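Long-range contacts in tyrocidine synthetase 3 (Brevibacillus brevis, PDB 2JGP), which probably catalyses peptide-bond formation between carrier-bound intermediates during nonribosomal synthesis of the antibiotic tyrocidine: residues Asn120-Met125 against Ser189-Phe194; Gly129-Thr134 against Pro445-Ala450; Arg135-Phe140 against Val169-Ala174; Gln141-Arg146 against Ala235-Leu240; Ile202-Leu207 against Leu216-His221. All coordinates share one frame; numbering follows the deposited sequence.

In the fold
All five contacts lie within the condensation domain, around one mixed sheet and the helices packed on it. Interaction 5 forms the hairpin of that sheet; interaction 1 ties the start of the neighbouring strand to a loop, and interaction 2 adds the edge strand 447-451. The centres of interactions 1 and 5 are about 7 Å apart. Interactions 3 and 4 share helix 133-146, with centres about 10 Å apart, and settle it against residues 169-174 and helix 227-241. The centres of interactions 3 and 5 are also about 10 Å apart, and Phe140 and Phe171 reach Val204 there. Strand 213-220 leads into the HHxxxDG motif of condensation domains, so interaction 5 includes the first histidine of this active-site signature, His221.

Interaction 1 (Asn120-Met125 against Ser189-Phe194); sequences NMPSTM and SLVQPF
Asn120 reaches across to the loop 189-194 with its amide nitrogen, and ND2 donates to Gln192 O over 2.7 Å with an N-H...O angle of 158°. The acceptor lies in the amide plane of Asn120, whereas the donor stands above the carbonyl plane of Gln192, 53° out of it. Around the same nitrogen pack Val191 CG1, 3.7 Å from Asn120 ND2, and Phe194 CE1, 3.6 Å from that atom; the ring is met obliquely. Val191 offers one methyl to each neighbour: with CG1 anti to its backbone N (chi1 -175°), CG2 is left for Pro122, whose CB lies 3.7 Å from Val191 CG2 with the two side chains crossing at about a right angle. On the other branch of the amide, a water donates to Asn120 OD1 at 3.3 Å and accepts from Phe194 N at 2.9 Å, linking the Asn120 side chain to the backbone of Phe194. One step outward, Gln192 NE2 makes an almost straight bond to Ser189 O at 3.0 Å, folding its side chain back on the end of helix 180-189. Asp219 OD2 takes a second bond from Asn120 ND2, and Arg203 grips Pro193 O and lies in cation-pi contact with Phe194. The contact thus sits at the surface, where the lead-in to strand 123-129, running beside strand 213-220, meets the loop joining helix 180-189 to strand 202-210.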
# COMPACT_ATOMS: atom_id res chain seq x y z
N ASN A 120 -13.47 -2.94 10.59
CA ASN A 120 -12.73 -3.50 11.72
C ASN A 120 -11.42 -4.12 11.26
O ASN A 120 -11.29 -4.56 10.11
CB ASN A 120 -13.57 -4.53 12.46
CG ASN A 120 -14.73 -3.90 13.20
OD1 ASN A 120 -15.55 -3.20 12.60
ND2 ASN A 120 -14.80 -4.12 14.51
N MET A 121 -10.45 -4.14 12.16
CA MET A 121 -9.15 -4.74 11.92
C MET A 121 -8.81 -5.67 13.09
O MET A 121 -7.92 -5.36 13.89
CB MET A 121 -8.09 -3.65 11.82
CG MET A 121 -8.29 -2.69 10.68
SD MET A 121 -7.05 -1.38 10.66
CE MET A 121 -5.57 -2.30 10.27
N PRO A 122 -9.52 -6.80 13.21
CA PRO A 122 -9.26 -7.71 14.32
C PRO A 122 -8.03 -8.59 14.11
O PRO A 122 -7.71 -8.96 12.98
CB PRO A 122 -10.52 -8.59 14.34
CG PRO A 122 -10.99 -8.59 12.93
CD PRO A 122 -10.63 -7.26 12.36
N SER A 123 -7.34 -8.90 15.21
CA SER A 123 -6.25 -9.87 15.21
C SER A 123 -6.30 -10.69 16.50
O SER A 123 -6.84 -10.24 17.52
CB SER A 123 -4.90 -9.17 15.10
OG SER A 123 -4.63 -8.39 16.26
N THR A 124 -5.76 -11.90 16.42
CA THR A 124 -5.64 -12.77 17.58
C THR A 124 -4.22 -13.32 17.62
O THR A 124 -3.63 -13.61 16.58
CB THR A 124 -6.64 -13.94 17.53
OG1 THR A 124 -6.48 -14.66 16.29
CG2 THR A 124 -8.06 -13.43 17.63
N MET A 125 -3.68 -13.42 18.83
CA MET A 125 -2.32 -13.91 19.04
C MET A 125 -2.34 -14.90 20.18
O MET A 125 -2.88 -14.62 21.24
CB MET A 125 -1.40 -12.73 19.39
CG MET A 125 0.06 -13.10 19.56
SD MET A 125 1.12 -11.65 19.44
CE MET A 125 0.42 -10.62 20.73
N SER A 189 -17.24 -13.26 17.76
CA SER A 189 -18.31 -12.44 18.35
C SER A 189 -17.79 -11.13 18.95
O SER A 189 -18.54 -10.15 19.07
CB SER A 189 -19.09 -13.23 19.41
OG SER A 189 -18.29 -13.47 20.55
N LEU A 190 -16.51 -11.10 19.33
CA LEU A 190 -15.90 -9.89 19.88
C LEU A 190 -15.64 -8.80 18.83
O LEU A 190 -15.37 -7.66 19.18
CB LEU A 190 -14.60 -10.22 20.63
CG LEU A 190 -14.76 -11.05 21.92
CD1 LEU A 190 -13.42 -11.23 22.61
CD2 LEU A 190 -15.78 -10.43 22.88
N VAL A 191 -15.71 -9.16 17.55
CA VAL A 191 -15.60 -8.19 16.47
C VAL A 191 -16.92 -7.44 16.34
O VAL A 191 -17.93 -7.99 15.88
CB VAL A 191 -15.18 -8.83 15.14
CG1 VAL A 191 -14.96 -7.77 14.08
CG2 VAL A 191 -13.91 -9.66 15.33
N GLN A 192 -16.91 -6.18 16.76
CA GLN A 192 -18.13 -5.38 16.90
C GLN A 192 -17.85 -3.97 16.42
O GLN A 192 -16.69 -3.54 16.40
CB GLN A 192 -18.55 -5.33 18.37
CG GLN A 192 -19.08 -6.65 18.93
CD GLN A 192 -20.45 -7.01 18.40
OE1 GLN A 192 -21.30 -6.14 18.19
NE2 GLN A 192 -20.68 -8.31 18.21
N PRO A 193 -18.91 -3.24 16.02
CA PRO A 193 -18.72 -1.89 15.52
C PRO A 193 -18.19 -0.92 16.57
O PRO A 193 -18.29 -1.16 17.78
CB PRO A 193 -20.13 -1.49 15.04
CG PRO A 193 -21.06 -2.43 15.66
CD PRO A 193 -20.32 -3.67 16.00
N PHE A 194 -17.59 0.15 16.08
CA PHE A 194 -17.06 1.21 16.92
C PHE A 194 -17.95 2.43 16.78
O PHE A 194 -18.39 2.75 15.67
CB PHE A 194 -15.65 1.59 16.48
CG PHE A 194 -14.60 0.58 16.84
CD1 PHE A 194 -14.30 -0.47 15.99
CD2 PHE A 194 -13.93 0.67 18.05
CE1 PHE A 194 -13.34 -1.40 16.33
CE2 PHE A 194 -12.96 -0.26 18.39
CZ PHE A 194 -12.67 -1.29 17.53
O HOH W 1 -16.84 -0.31 13.34

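Interaction 2 (Gly129-Thr134 against Pro445-Ala450); sequences GKLERT and PECTLA
The flat peptide joining Gly129 to Lys130 carries the sulphur of Cys447 above its plane: SG is 3.6 Å from Gly129 C and 3.4 Å from Lys130 N. The N-H of that peptide runs instead to Glu446 O, a weak hydrogen bond of 3.4 Å between Lys130 N and that oxygen. Cys447 SG, anti to its own carbonyl carbon and beside its N (chi1 -67°), is thereby brought over the peptide; it also lies 3.5 Å from Leu131 N and touches Leu131 CB, so the sulphur packs against two successive peptides of the turn. A CB on Gly129 would run into Glu446 O and Cys447 CA and, with phi at 153°, would be jammed against the preceding carbonyl oxygen. Further out, Lys130 and Glu446 lie side by side, pointing the same way, with Lys130 CG 4.1 Å from Glu446 CB. Gly129 and Cys447 form an antiparallel non-hydrogen-bonded pair, and the ladder continues through Thr448 with Glu128 and Ala450 with Leu126. Strand 447-451, outermost in the mixed sheet and more than 300 residues later, thus pairs with 123-129, consistent with the crossover by which the C-terminal half of condensation domains adds a strand to the N-terminal sheet.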
# COMPACT_ATOMS: atom_id res chain seq x y z
N GLY A 129 3.32 -18.76 27.81
CA GLY A 129 4.32 -18.32 28.78
C GLY A 129 3.65 -17.69 29.99
O GLY A 129 2.44 -17.78 30.16
N LYS A 130 4.45 -17.02 30.82
CA LYS A 130 3.97 -16.51 32.11
C LYS A 130 2.88 -15.45 31.94
O LYS A 130 1.75 -15.65 32.38
CB LYS A 130 5.14 -15.98 32.95
CG LYS A 130 6.24 -16.99 33.23
CD LYS A 130 5.75 -18.26 33.93
CE LYS A 130 5.25 -17.98 35.35
NZ LYS A 130 4.98 -19.24 36.09
N LEU A 131 3.25 -14.33 31.32
CA LEU A 131 2.33 -13.22 30.98
C LEU A 131 1.62 -12.58 32.18
O LEU A 131 0.89 -13.26 32.91
CB LEU A 131 1.30 -13.66 29.93
CG LEU A 131 1.09 -12.74 28.71
CD1 LEU A 131 -0.32 -12.90 28.15
CD2 LEU A 131 1.36 -11.27 29.03
N GLU A 132 1.83 -11.28 32.38
CA GLU A 132 1.16 -10.52 33.43
C GLU A 132 0.08 -9.65 32.83
O GLU A 132 0.37 -8.78 32.01
CB GLU A 132 2.16 -9.64 34.18
CG GLU A 132 3.26 -10.41 34.89
CD GLU A 132 4.19 -9.50 35.67
OE1 GLU A 132 5.41 -9.79 35.72
OE2 GLU A 132 3.71 -8.49 36.23
N ARG A 133 -1.17 -9.86 33.24
CA ARG A 133 -2.30 -9.16 32.64
C ARG A 133 -2.24 -7.64 32.84
O ARG A 133 -2.62 -6.89 31.94
CB ARG A 133 -3.65 -9.73 33.12
CG ARG A 133 -3.96 -9.59 34.61
CD ARG A 133 -5.45 -9.41 34.83
NE ARG A 133 -5.80 -9.30 36.25
CZ ARG A 133 -5.96 -10.33 37.08
NH1 ARG A 133 -5.79 -11.58 36.66
NH2 ARG A 133 -6.28 -10.11 38.35
N THR A 134 -1.74 -7.20 33.99
CA THR A 134 -1.64 -5.77 34.27
C THR A 134 -0.59 -5.08 33.38
O THR A 134 -0.79 -3.94 32.95
CB THR A 134 -1.32 -5.49 35.75
OG1 THR A 134 -0.12 -6.18 36.13
CG2 THR A 134 -2.47 -5.94 36.64
N PRO A 445 10.55 -12.05 26.69
CA PRO A 445 11.46 -12.64 27.68
C PRO A 445 10.98 -13.96 28.29
O PRO A 445 11.76 -14.91 28.37
CB PRO A 445 11.55 -11.55 28.77
CG PRO A 445 10.47 -10.57 28.46
CD PRO A 445 10.28 -10.64 26.99
N GLU A 446 9.71 -14.02 28.68
CA GLU A 446 9.15 -15.20 29.36
C GLU A 446 8.03 -15.87 28.56
O GLU A 446 7.39 -16.80 29.06
CB GLU A 446 8.62 -14.79 30.74
CG GLU A 446 9.67 -14.22 31.69
CD GLU A 446 10.48 -15.28 32.43
OE1 GLU A 446 10.42 -16.47 32.05
OE2 GLU A 446 11.17 -14.91 33.40
N CYS A 447 7.80 -15.43 27.32
CA CYS A 447 6.69 -15.92 26.51
C CYS A 447 7.06 -16.15 25.05
O CYS A 447 8.10 -15.69 24.58
CB CYS A 447 5.51 -14.94 26.58
SG CYS A 447 4.73 -14.82 28.20
N THR A 448 6.18 -16.86 24.34
CA THR A 448 6.32 -17.09 22.90
C THR A 448 5.02 -16.69 22.19
O THR A 448 3.93 -17.12 22.58
CB THR A 448 6.63 -18.56 22.59
OG1 THR A 448 5.59 -19.40 23.11
CG2 THR A 448 7.96 -18.97 23.21
N LEU A 449 5.15 -15.88 21.15
CA LEU A 449 4.00 -15.32 20.44
C LEU A 449 3.77 -16.04 19.11
O LEU A 449 4.72 -16.29 18.37
CB LEU A 449 4.21 -13.83 20.19
CG LEU A 449 4.71 -13.00 21.37
CD1 LEU A 449 4.87 -11.54 20.97
CD2 LEU A 449 3.76 -13.12 22.56
N ALA A 450 2.52 -16.35 18.80
CA ALA A 450 2.18 -17.04 17.56
C ALA A 450 0.72 -16.80 17.17
O ALA A 450 -0.06 -16.31 17.99
CB ALA A 450 2.45 -18.53 17.69

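Interaction 3 (Arg135-Phe140 against Val169-Ala174); sequences RVEAAF and VPFALA
Glu137 and Leu173 cross obliquely, the stem of the acid lying against the leucine while its carboxylate passes on to the backbone. With CG anti to the backbone N (chi1 -172°) and the chain extended beyond it, Glu137 brings CB to 3.7 Å from Leu173 CB and carries OE2 to Leu173 N. That hydrogen bond measures 2.8 Å between Leu173 N and Glu137 OE2, with an N-H...O angle of 155°, and uses the anti lone pair, away from the other carboxylate oxygen. Leu173 CD1 touches Val136 CG1 at 3.7 Å and Glu137 N at 3.8 Å. One turn on, CE2 and CZ of Phe171 approach Phe140 CB, the nearer, CE2, at 3.7 Å. Both phenylalanines also rest on Val204 of strand 202-210, and Phe140 meets the ring of Trp237 on its way inward. Chemically, the contact pairs an apolar seam with a single polar bond beside it. The bond ties the backbone at Leu173 to the helix, next to Ala174 of strand 174-177; a charged carboxylate would be expected to strengthen it.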
# COMPACT_ATOMS: atom_id res chain seq x y z
N ARG A 135 0.51 -5.78 33.10
CA ARG A 135 1.53 -5.26 32.19
C ARG A 135 1.03 -5.19 30.75
O ARG A 135 1.36 -4.26 30.02
CB ARG A 135 2.82 -6.08 32.24
CG ARG A 135 3.72 -5.73 33.42
CD ARG A 135 5.20 -5.88 33.09
NE ARG A 135 5.67 -7.26 33.21
CZ ARG A 135 6.88 -7.68 32.82
NH1 ARG A 135 7.75 -6.85 32.25
NH2 ARG A 135 7.21 -8.96 32.99
N VAL A 136 0.24 -6.19 30.34
CA VAL A 136 -0.41 -6.16 29.03
C VAL A 136 -1.18 -4.86 28.89
O VAL A 136 -0.96 -4.10 27.95
CB VAL A 136 -1.37 -7.36 28.83
CG1 VAL A 136 -2.16 -7.22 27.53
CG2 VAL A 136 -0.59 -8.67 28.84
N GLU A 137 -2.05 -4.60 29.86
CA GLU A 137 -2.87 -3.38 29.90
C GLU A 137 -2.01 -2.12 29.87
O GLU A 137 -2.30 -1.19 29.11
CB GLU A 137 -3.74 -3.37 31.16
CG GLU A 137 -4.75 -2.25 31.20
CD GLU A 137 -5.61 -2.28 32.44
OE1 GLU A 137 -5.04 -2.16 33.55
OE2 GLU A 137 -6.85 -2.43 32.31
N ALA A 138 -0.96 -2.09 30.69
CA ALA A 138 -0.09 -0.92 30.81
C ALA A 138 0.63 -0.58 29.51
O ALA A 138 0.81 0.60 29.19
CB ALA A 138 0.93 -1.14 31.92
N ALA A 139 1.04 -1.60 28.77
CA ALA A 139 1.69 -1.40 27.47
C ALA A 139 0.72 -0.75 26.48
O ALA A 139 1.09 0.17 25.76
CB ALA A 139 2.22 -2.72 26.92
N PHE A 140 -0.53 -1.22 26.46
CA PHE A 140 -1.56 -0.60 25.61
C PHE A 140 -1.88 0.83 26.01
O PHE A 140 -2.14 1.68 25.15
CB PHE A 140 -2.84 -1.44 25.59
CG PHE A 140 -2.81 -2.57 24.60
CD1 PHE A 140 -2.89 -2.31 23.24
CD2 PHE A 140 -2.68 -3.89 25.02
CE1 PHE A 140 -2.85 -3.34 22.31
CE2 PHE A 140 -2.65 -4.92 24.11
CZ PHE A 140 -2.73 -4.65 22.75
N VAL A 169 -7.55 9.51 27.26
CA VAL A 169 -8.76 8.71 27.01
C VAL A 169 -8.82 7.51 27.95
O VAL A 169 -7.77 7.00 28.37
CB VAL A 169 -8.80 8.22 25.56
CG1 VAL A 169 -8.78 9.39 24.59
CG2 VAL A 169 -7.64 7.25 25.27
N PRO A 170 -10.04 7.03 28.27
CA PRO A 170 -10.17 5.87 29.14
C PRO A 170 -9.90 4.56 28.39
O PRO A 170 -10.32 4.40 27.24
CB PRO A 170 -11.63 5.94 29.60
CG PRO A 170 -12.34 6.61 28.49
CD PRO A 170 -11.35 7.54 27.82
N PHE A 171 -9.17 3.65 29.03
CA PHE A 171 -8.93 2.33 28.47
C PHE A 171 -8.73 1.31 29.58
O PHE A 171 -7.98 1.56 30.52
CB PHE A 171 -7.70 2.35 27.55
CG PHE A 171 -7.33 0.99 27.01
CD1 PHE A 171 -7.86 0.55 25.80
CD2 PHE A 171 -6.47 0.16 27.71
CE1 PHE A 171 -7.53 -0.70 25.30
CE2 PHE A 171 -6.13 -1.10 27.21
CZ PHE A 171 -6.67 -1.52 26.01
N ALA A 172 -9.40 0.18 29.46
CA ALA A 172 -9.16 -0.97 30.33
C ALA A 172 -9.06 -2.24 29.49
O ALA A 172 -9.82 -2.41 28.52
CB ALA A 172 -10.25 -1.10 31.38
N LEU A 173 -8.12 -3.10 29.85
CA LEU A 173 -8.00 -4.44 29.28
C LEU A 173 -9.19 -5.28 29.75
O LEU A 173 -9.44 -5.37 30.96
CB LEU A 173 -6.70 -5.10 29.77
CG LEU A 173 -6.38 -6.54 29.35
CD1 LEU A 173 -5.01 -6.95 29.88
CD2 LEU A 173 -7.40 -7.53 29.85
N ALA A 174 -9.89 -5.90 28.81
CA ALA A 174 -10.99 -6.82 29.13
C ALA A 174 -10.43 -8.22 29.36
O ALA A 174 -9.93 -8.85 28.42
CB ALA A 174 -12.00 -6.83 28.01

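Interaction 4 (Gln141-Arg146 against Ala235-Leu240); sequences QRLIAR and AEWVQL
Leu143 fits between Leu240, Glu236 and Trp237, its two methyls dividing the work. Its CG stands anti to the carbonyl carbon (chi1 -82°); from there CD2 meets Leu240 CD1 at 3.5 Å, tighter than usual for two carbons, and lies 3.8 Å from Glu236 CB. CD1 turns to Trp237, 3.9 Å from its CB, near the plane of the indole. Leu240 CD1 also touches Arg142 CB at 4.1 Å, under the exposed arginine stem. The polar end belongs to Arg146, whose CG is anti to the backbone N (chi1 173°) and whose chain stays extended to NE. It grips Glu236 side-on in a two-nitrogen salt bridge: NE reaches OE1 at 2.9 Å and NH2 reaches OE2 at 3.2 Å. Both nitrogens come from above the carboxylate plane. Glu236 has its strongest polar partner in His147, whose NE2 bonds OE1, and Arg146 NH1 bonds Pro247 O, so both charged groups have partners beyond the pair. The axes of segments 141-146 and 235-240 approach to 10.2 Å, at 124° between their directions, and on the side of Trp237 the indole turns toward Ala139 and Phe140, between helices 133-146 and 227-241 and the sheet.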
# COMPACT_ATOMS: atom_id res chain seq x y z
N GLN A 141 -1.87 1.11 27.31
CA GLN A 141 -2.13 2.46 27.80
C GLN A 141 -1.03 3.41 27.32
O GLN A 141 -1.32 4.53 26.87
CB GLN A 141 -2.23 2.47 29.33
CG GLN A 141 -3.54 1.85 29.83
CD GLN A 141 -3.61 1.73 31.34
OE1 GLN A 141 -4.69 1.80 31.92
NE2 GLN A 141 -2.47 1.53 31.99
N ARG A 142 0.21 2.95 27.38
CA ARG A 142 1.34 3.71 26.85
C ARG A 142 1.24 3.90 25.33
O ARG A 142 1.51 4.99 24.83
CB ARG A 142 2.68 3.05 27.21
CG ARG A 142 3.07 3.22 28.68
CD ARG A 142 4.51 2.81 28.92
NE ARG A 142 4.99 3.22 30.24
CZ ARG A 142 4.70 2.62 31.39
NH1 ARG A 142 3.91 1.54 31.42
NH2 ARG A 142 5.20 3.09 32.53
N LEU A 143 0.84 2.85 24.61
CA LEU A 143 0.64 2.94 23.15
C LEU A 143 -0.39 4.00 22.81
O LEU A 143 -0.20 4.79 21.88
CB LEU A 143 0.17 1.61 22.56
CG LEU A 143 1.19 0.51 22.24
CD1 LEU A 143 0.46 -0.65 21.58
CD2 LEU A 143 2.31 1.03 21.33
N ILE A 144 -1.50 3.99 23.55
CA ILE A 144 -2.58 4.96 23.37
C ILE A 144 -2.08 6.38 23.65
O ILE A 144 -2.40 7.30 22.91
CB ILE A 144 -3.79 4.63 24.26
CG1 ILE A 144 -4.44 3.32 23.81
CG2 ILE A 144 -4.82 5.75 24.22
CD1 ILE A 144 -5.37 2.70 24.84
N ALA A 145 -1.30 6.54 24.72
CA ALA A 145 -0.67 7.83 25.02
C ALA A 145 0.29 8.27 23.91
O ALA A 145 0.36 9.46 23.57
CB ALA A 145 0.07 7.77 26.35
N ARG A 146 1.02 7.31 23.35
CA ARG A 146 2.05 7.59 22.33
C ARG A 146 1.48 7.99 20.97
O ARG A 146 2.01 8.90 20.32
CB ARG A 146 2.95 6.36 22.16
CG ARG A 146 3.95 6.43 21.01
CD ARG A 146 4.89 5.23 21.06
NE ARG A 146 5.71 5.09 19.86
CZ ARG A 146 6.78 5.83 19.60
NH1 ARG A 146 7.15 6.81 20.41
NH2 ARG A 146 7.47 5.61 18.49
N ALA A 235 4.89 -4.47 17.27
CA ALA A 235 6.31 -4.37 17.60
C ALA A 235 6.51 -3.52 18.84
O ALA A 235 7.26 -3.89 19.73
CB ALA A 235 7.10 -3.77 16.42
N GLU A 236 5.82 -2.38 18.89
CA GLU A 236 5.98 -1.44 20.00
C GLU A 236 5.32 -1.93 21.29
O GLU A 236 5.79 -1.61 22.38
CB GLU A 236 5.46 -0.06 19.61
CG GLU A 236 6.28 0.58 18.50
CD GLU A 236 5.95 2.03 18.28
OE1 GLU A 236 4.97 2.52 18.87
OE2 GLU A 236 6.68 2.69 17.51
N TRP A 237 4.24 -2.70 21.16
CA TRP A 237 3.61 -3.32 22.32
C TRP A 237 4.60 -4.28 22.99
O TRP A 237 4.77 -4.24 24.22
CB TRP A 237 2.33 -4.07 21.92
CG TRP A 237 1.68 -4.73 23.08
CD1 TRP A 237 0.84 -4.15 23.98
CD2 TRP A 237 1.86 -6.08 23.51
NE1 TRP A 237 0.47 -5.06 24.94
CE2 TRP A 237 1.08 -6.26 24.67
CE3 TRP A 237 2.59 -7.17 23.02
CZ2 TRP A 237 1.01 -7.48 25.35
CZ3 TRP A 237 2.52 -8.38 23.70
CH2 TRP A 237 1.74 -8.52 24.85
N VAL A 238 5.24 -5.12 22.19
CA VAL A 238 6.26 -6.06 22.66
C VAL A 238 7.41 -5.34 23.36
O VAL A 238 7.87 -5.76 24.42
CB VAL A 238 6.82 -6.91 21.49
CG1 VAL A 238 8.08 -7.66 21.90
CG2 VAL A 238 5.76 -7.89 20.99
N GLN A 239 7.88 -4.25 22.75
CA GLN A 239 8.95 -3.44 23.33
C GLN A 239 8.52 -2.78 24.64
O GLN A 239 9.25 -2.83 25.63
CB GLN A 239 9.41 -2.36 22.33
CG GLN A 239 10.25 -2.90 21.18
CD GLN A 239 10.51 -1.85 20.11
OE1 GLN A 239 9.61 -1.51 19.34
NE2 GLN A 239 11.73 -1.35 20.04
N LEU A 240 7.34 -2.17 24.64
CA LEU A 240 6.80 -1.50 25.84
C LEU A 240 6.56 -2.47 27.00
O LEU A 240 6.83 -2.13 28.15
CB LEU A 240 5.51 -0.75 25.51
CG LEU A 240 5.69 0.52 24.68
CD1 LEU A 240 4.34 0.99 24.13
CD2 LEU A 240 6.37 1.63 25.49

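Interaction 5 (Ile202-Leu207 against Leu216-His221); sequences IRVSLL and LFTDMH
Arg203 and Asp219 exchange two backbone hydrogen bonds, as do Ser205 and Phe217, making these the hydrogen-bonded pairs of an antiparallel ladder. Arg203 N meets Asp219 O at 2.9 Å, and Phe217 N reaches Ser205 O at 2.7 Å. Between these rungs the strands close in with C-H...O contacts, Val204 CA lying 3.2 Å from Phe217 O. The strands belong to the hairpin 202-210 and 213-220 at the heart of the mixed sheet, and the second leads into His221, the opening residue of the HHxxxDG sequence of condensation domains. Apolar contacts fill the face of Ile202 and Met220, and of Val204, Leu206, Leu216 and Thr218, which helix 133-146 covers. There Val204 CG1, anti to its backbone N (chi1 -177°), meets Leu216 CD1 at 3.5 Å; Leu206 CD1 lies 4.0 Å from Leu216 CD1, and Ile202 CD1 beside Met220 CE. Polar groups share the other face with Phe217. Arg203 and Asp219 point the same way, their flat groups 85° apart, but Arg203 NH1 and Asp219 OD2 stay 4.9 Å apart, not in contact, with a water in the guanidinium plane between them. Asp219 OD2 has its firmer partner in Asn120 ND2, while OD1 accepts from Met121 N.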
# COMPACT_ATOMS: atom_id res chain seq x y z
N ILE A 202 -9.71 1.55 19.76
CA ILE A 202 -9.01 0.28 19.87
C ILE A 202 -9.56 -0.40 21.10
O ILE A 202 -9.84 0.26 22.11
CB ILE A 202 -7.47 0.46 19.95
CG1 ILE A 202 -6.77 -0.90 20.03
CG2 ILE A 202 -7.08 1.32 21.15
CD1 ILE A 202 -5.27 -0.86 19.73
N ARG A 203 -9.73 -1.71 21.02
CA ARG A 203 -10.17 -2.50 22.17
C ARG A 203 -9.37 -3.79 22.24
O ARG A 203 -8.89 -4.30 21.23
CB ARG A 203 -11.68 -2.76 22.15
CG ARG A 203 -12.26 -3.21 20.83
CD ARG A 203 -13.74 -3.56 20.97
NE ARG A 203 -14.61 -2.37 21.00
CZ ARG A 203 -15.51 -2.04 20.07
NH1 ARG A 203 -15.71 -2.80 19.01
NH2 ARG A 203 -16.23 -0.94 20.22
N VAL A 204 -9.21 -4.29 23.46
CA VAL A 204 -8.36 -5.44 23.71
C VAL A 204 -9.04 -6.37 24.70
O VAL A 204 -9.55 -5.92 25.73
CB VAL A 204 -6.98 -4.99 24.24
CG1 VAL A 204 -6.04 -6.19 24.44
CG2 VAL A 204 -6.35 -3.98 23.29
N SER A 205 -9.07 -7.66 24.37
CA SER A 205 -9.50 -8.70 25.30
C SER A 205 -8.36 -9.70 25.48
O SER A 205 -7.78 -10.18 24.50
CB SER A 205 -10.74 -9.41 24.78
OG SER A 205 -11.87 -8.55 24.75
N LEU A 206 -8.02 -9.98 26.74
CA LEU A 206 -7.06 -11.03 27.07
C LEU A 206 -7.83 -12.23 27.61
O LEU A 206 -8.52 -12.13 28.62
CB LEU A 206 -6.06 -10.55 28.12
CG LEU A 206 -4.96 -11.54 28.49
CD1 LEU A 206 -4.16 -11.95 27.26
CD2 LEU A 206 -4.05 -10.94 29.56
N LEU A 207 -7.73 -13.36 26.91
CA LEU A 207 -8.44 -14.58 27.28
C LEU A 207 -7.44 -15.64 27.74
O LEU A 207 -6.64 -16.11 26.94
CB LEU A 207 -9.24 -15.12 26.10
CG LEU A 207 -10.09 -14.12 25.32
CD1 LEU A 207 -10.65 -14.78 24.07
CD2 LEU A 207 -11.21 -13.58 26.21
N LEU A 216 -4.64 -13.14 22.95
CA LEU A 216 -4.81 -11.69 22.95
C LEU A 216 -5.63 -11.28 21.74
O LEU A 216 -5.18 -11.43 20.61
CB LEU A 216 -3.45 -10.98 22.92
CG LEU A 216 -3.46 -9.46 23.07
CD1 LEU A 216 -3.98 -9.05 24.45
CD2 LEU A 216 -2.06 -8.90 22.85
N PHE A 217 -6.83 -10.77 21.99
CA PHE A 217 -7.68 -10.25 20.93
C PHE A 217 -7.58 -8.73 20.89
O PHE A 217 -7.80 -8.07 21.90
CB PHE A 217 -9.13 -10.67 21.16
CG PHE A 217 -10.10 -9.98 20.25
CD1 PHE A 217 -10.39 -10.50 19.00
CD2 PHE A 217 -10.72 -8.79 20.64
CE1 PHE A 217 -11.28 -9.84 18.14
CE2 PHE A 217 -11.61 -8.14 19.79
CZ PHE A 217 -11.89 -8.67 18.54
N THR A 218 -7.26 -8.19 19.72
CA THR A 218 -7.16 -6.75 19.53
C THR A 218 -7.99 -6.35 18.31
O THR A 218 -8.00 -7.06 17.31
CB THR A 218 -5.69 -6.31 19.34
OG1 THR A 218 -4.91 -6.73 20.47
CG2 THR A 218 -5.60 -4.79 19.20
N ASP A 219 -8.70 -5.23 18.42
CA ASP A 219 -9.47 -4.71 17.29
C ASP A 219 -9.37 -3.20 17.29
O ASP A 219 -9.23 -2.58 18.35
CB ASP A 219 -10.93 -5.16 17.38
CG ASP A 219 -11.68 -5.02 16.06
OD1 ASP A 219 -11.12 -4.51 15.06
OD2 ASP A 219 -12.85 -5.45 16.02
N MET A 220 -9.41 -2.61 16.10
CA MET A 220 -9.37 -1.17 15.97
C MET A 220 -10.04 -0.80 14.67
O MET A 220 -10.25 -1.67 13.81
CB MET A 220 -7.92 -0.65 16.01
CG MET A 220 -7.04 -1.05 14.83
SD MET A 220 -5.26 -0.81 15.14
CE MET A 220 -4.87 -2.31 16.05
N HIS A 221 -10.41 0.47 14.55
CA HIS A 221 -11.14 0.92 13.39
C HIS A 221 -10.18 1.39 12.31
O HIS A 221 -9.19 2.05 12.60
CB HIS A 221 -12.11 2.04 13.77
CG HIS A 221 -13.14 2.31 12.72
ND1 HIS A 221 -12.92 3.19 11.68
CD2 HIS A 221 -14.37 1.78 12.53
CE1 HIS A 221 -13.99 3.21 10.90
NE2 HIS A 221 -14.88 2.37 11.39
O HOH W 2 -14.37 -5.40 18.01